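PDB 3ZH5: protein E, which acts as a multifunctional adhesin of Haemophilus influenzae that binds host epithelial cells, vitronectin, laminin and plasminogen, aiding serum resistance and immune evasion. Local coordinates for residues Tyr25-Ser29 / Glu30-Val34. Residues are numbered along the deposited sequence; the frame is centred on the assembly and turned at random.
Sequences YYIDS and ESIWV
The carboxylates of D28 and E30 stand side by side on the same side of the chain, their planes turned 40° against each other. One face of the D28 group takes the backbone N-H of E30, whose N reaches OD1 at 3.1 Å from above the carboxylate plane; E30 CB packs against the same oxygen. The other oxygen, OD2, makes a salt bridge with R68 and also accepts from a water; the same water donates to E30 OE1, its O 3.0 Å from OE1. OD1 of D28 and OE1 of E30 are 4.5 Å apart, an approach of like charges that the arginine and the bridging water probably ease. With CG of D28 anti to the backbone N and beside the carbonyl carbon (chi1 167°), OD1 comes within reach of the N-H two residues on. This is a worked case of an Asx turn joined to two overlapping type I beta turns, D28 to S31 and S29 to I32, by which a long strand breaks, turns a corner and resumes. Before the corner the strand lies between 16-19 and 41-50, with backbone bonds to both; after it, I32 and W33 reach 41-50 through their side chains, on V42 and H43. D28 O is gripped twice: S31 N meets it at 3.1 Å from well above the carbonyl plane, while S31 OG donates at 2.7 Å from nearer that plane. A chi1 of 79° brings the S31 hydroxyl back over the turn, where it also bonds to D45 N of the neighbouring strand. The second turn closes weakly, I32 N lying 3.4 Å from S29 O. On the side of the chain that meets helix 115-128, the side chains of I27 and I32 cross at a slant, CG2 of I27 meeting CD1 of I32 at 4.1 Å, and both lean on that helix, I27 on A119 and I123, I32 on Y127.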
ATOM      1  N   TYR A  25       4.515  -4.775  -4.992  1.00 27.63           N
ATOM      2  CA  TYR A  25       3.472  -3.926  -4.420  1.00 26.74           C
ATOM      3  C   TYR A  25       2.401  -4.870  -3.901  1.00 27.80           C
ATOM      4  O   TYR A  25       1.971  -5.763  -4.639  1.00 25.90           O
ATOM      5  CB  TYR A  25       2.891  -3.017  -5.509  1.00 27.59           C
ATOM      6  CG  TYR A  25       2.094  -1.840  -4.987  1.00 36.12           C
ATOM      7  CD1 TYR A  25       0.889  -2.040  -4.371  1.00 30.71           C
ATOM      8  CD2 TYR A  25       2.546  -0.529  -5.142  1.00 42.92           C
ATOM      9  CE1 TYR A  25       0.141  -0.970  -3.876  1.00 34.15           C
ATOM     10  CE2 TYR A  25       1.814   0.547  -4.673  1.00 43.95           C
ATOM     11  CZ  TYR A  25       0.608   0.324  -4.041  1.00 39.66           C
ATOM     12  OH  TYR A  25      -0.136   1.377  -3.548  1.00 43.98           O
ATOM     13  N   TYR A  26       1.991  -4.700  -2.650  1.00 25.32           N
ATOM     14  CA  TYR A  26       1.044  -5.627  -2.016  1.00 27.27           C
ATOM     15  C   TYR A  26      -0.077  -4.905  -1.249  1.00 30.85           C
ATOM     16  O   TYR A  26       0.063  -3.751  -0.839  1.00 27.18           O
ATOM     17  CB  TYR A  26       1.762  -6.494  -0.972  1.00 31.21           C
ATOM     18  CG  TYR A  26       2.934  -7.285  -1.469  1.00 30.03           C
ATOM     19  CD1 TYR A  26       4.198  -6.703  -1.591  1.00 31.33           C
ATOM     20  CD2 TYR A  26       2.791  -8.630  -1.811  1.00 28.53           C
ATOM     21  CE1 TYR A  26       5.308  -7.453  -2.067  1.00 30.16           C
ATOM     22  CE2 TYR A  26       3.887  -9.371  -2.277  1.00 33.82           C
ATOM     23  CZ  TYR A  26       5.133  -8.783  -2.374  1.00 32.50           C
ATOM     24  OH  TYR A  26       6.215  -9.540  -2.856  1.00 38.69           O
ATOM     25  N   ILE A  27      -1.187  -5.596  -1.062  1.00 22.95           N
ATOM     26  CA  ILE A  27      -2.205  -5.180  -0.074  1.00 26.54           C
ATOM     27  C   ILE A  27      -1.940  -5.975   1.187  1.00 28.92           C
ATOM     28  O   ILE A  27      -1.714  -7.174   1.111  1.00 27.72           O
ATOM     29  CB  ILE A  27      -3.610  -5.565  -0.526  1.00 29.98           C
ATOM     30  CG1 ILE A  27      -3.995  -4.780  -1.773  1.00 30.22           C
ATOM     31  CG2 ILE A  27      -4.646  -5.385   0.621  1.00 28.33           C
ATOM     32  CD1 ILE A  27      -5.114  -5.406  -2.498  1.00 33.09           C
ATOM     33  N   ASP A  28      -1.917  -5.326   2.344  1.00 27.70           N
ATOM     34  CA  ASP A  28      -1.736  -6.061   3.572  1.00 31.36           C
ATOM     35  C   ASP A  28      -3.143  -6.424   3.991  1.00 37.20           C
ATOM     36  O   ASP A  28      -3.946  -5.563   4.422  1.00 32.30           O
ATOM     37  CB  ASP A  28      -0.943  -5.246   4.593  1.00 27.82           C
ATOM     38  CG  ASP A  28      -0.977  -5.837   6.009  1.00 36.90           C
ATOM     39  OD1 ASP A  28      -1.551  -6.934   6.222  1.00 38.47           O
ATOM     40  OD2 ASP A  28      -0.366  -5.206   6.915  1.00 34.63           O
ATOM     41  N   SER A  29      -3.454  -7.712   3.828  1.00 35.09           N
ATOM     42  CA  SER A  29      -4.821  -8.198   3.973  1.00 33.09           C
ATOM     43  C   SER A  29      -5.322  -7.988   5.410  1.00 32.73           C
ATOM     44  O   SER A  29      -6.499  -7.709   5.635  1.00 31.59           O
ATOM     45  CB  SER A  29      -4.891  -9.673   3.577  1.00 43.89           C
ATOM     46  OG  SER A  29      -6.208 -10.042   3.273  1.00 53.74           O
ATOM     47  N   GLU A  30      -4.401  -8.067   6.358  1.00 31.09           N
ATOM     48  CA  GLU A  30      -4.734  -8.013   7.777  1.00 31.96           C
ATOM     49  C   GLU A  30      -5.196  -6.616   8.177  1.00 41.82           C
ATOM     50  O   GLU A  30      -6.003  -6.465   9.117  1.00 38.70           O
ATOM     51  CB  GLU A  30      -3.514  -8.419   8.609  1.00 44.71           C
ATOM     52  CG  GLU A  30      -3.767  -8.589  10.107  1.00 54.06           C
ATOM     53  CD  GLU A  30      -3.841  -7.255  10.846  1.00 59.05           C
ATOM     54  OE1 GLU A  30      -3.403  -6.232  10.263  1.00 50.48           O
ATOM     55  OE2 GLU A  30      -4.353  -7.229  11.997  1.00 58.68           O
ATOM     56  N   SER A  31      -4.685  -5.619   7.464  1.00 30.45           N
ATOM     57  CA  SER A  31      -4.972  -4.204   7.723  1.00 34.01           C
ATOM     58  C   SER A  31      -6.322  -3.681   7.229  1.00 29.74           C
ATOM     59  O   SER A  31      -6.703  -2.534   7.542  1.00 30.41           O
ATOM     60  CB  SER A  31      -3.864  -3.365   7.061  1.00 30.41           C
ATOM     61  OG  SER A  31      -4.063  -3.214   5.670  1.00 25.18           O
ATOM     62  N   ILE A  32      -7.093  -4.511   6.544  1.00 28.27           N
ATOM     63  CA  ILE A  32      -8.336  -4.066   5.897  1.00 27.27           C
ATOM     64  C   ILE A  32      -9.436  -3.778   6.935  1.00 34.52           C
ATOM     65  O   ILE A  32      -9.688  -4.581   7.844  1.00 29.30           O
ATOM     66  CB  ILE A  32      -8.826  -5.120   4.860  1.00 28.96           C
ATOM     67  CG1 ILE A  32      -7.840  -5.160   3.698  1.00 26.01           C
ATOM     68  CG2 ILE A  32     -10.271  -4.855   4.374  1.00 27.29           C
ATOM     69  CD1 ILE A  32      -8.056  -6.233   2.644  1.00 29.59           C
ATOM     70  N   TRP A  33     -10.073  -2.626   6.794  1.00 25.87           N
ATOM     71  CA  TRP A  33     -11.215  -2.240   7.667  1.00 25.32           C
ATOM     72  C   TRP A  33     -12.345  -1.766   6.782  1.00 27.10           C
ATOM     73  O   TRP A  33     -12.170  -0.829   5.994  1.00 27.40           O
ATOM     74  CB  TRP A  33     -10.852  -1.110   8.577  1.00 26.22           C
ATOM     75  CG  TRP A  33     -11.981  -0.767   9.458  1.00 26.29           C
ATOM     76  CD1 TRP A  33     -12.533  -1.583  10.398  1.00 29.38           C
ATOM     77  CD2 TRP A  33     -12.726   0.460   9.488  1.00 29.29           C
ATOM     78  NE1 TRP A  33     -13.572  -0.933  11.038  1.00 30.31           N
ATOM     79  CE2 TRP A  33     -13.705   0.326  10.484  1.00 30.72           C
ATOM     80  CE3 TRP A  33     -12.650   1.672   8.768  1.00 31.28           C
ATOM     81  CZ2 TRP A  33     -14.597   1.342  10.791  1.00 35.83           C
ATOM     82  CZ3 TRP A  33     -13.545   2.681   9.078  1.00 26.14           C
ATOM     83  CH2 TRP A  33     -14.511   2.511  10.078  1.00 32.90           C
ATOM     84  N   VAL A  34     -13.478  -2.433   6.853  1.00 25.66           N
ATOM     85  CA  VAL A  34     -14.635  -2.005   6.073  1.00 23.53           C
ATOM     86  C   VAL A  34     -15.446  -1.082   6.964  1.00 27.23           C
ATOM     87  O   VAL A  34     -15.772  -1.462   8.058  1.00 27.78           O
ATOM     88  CB  VAL A  34     -15.481  -3.188   5.655  1.00 28.18           C
ATOM     89  CG1 VAL A  34     -16.776  -2.721   4.975  1.00 28.00           C
ATOM     90  CG2 VAL A  34     -14.668  -4.095   4.700  1.00 32.56           C
TER
HETATM   91  O   HOH W   1      -0.766  -4.902   9.729  1.00 51.84           O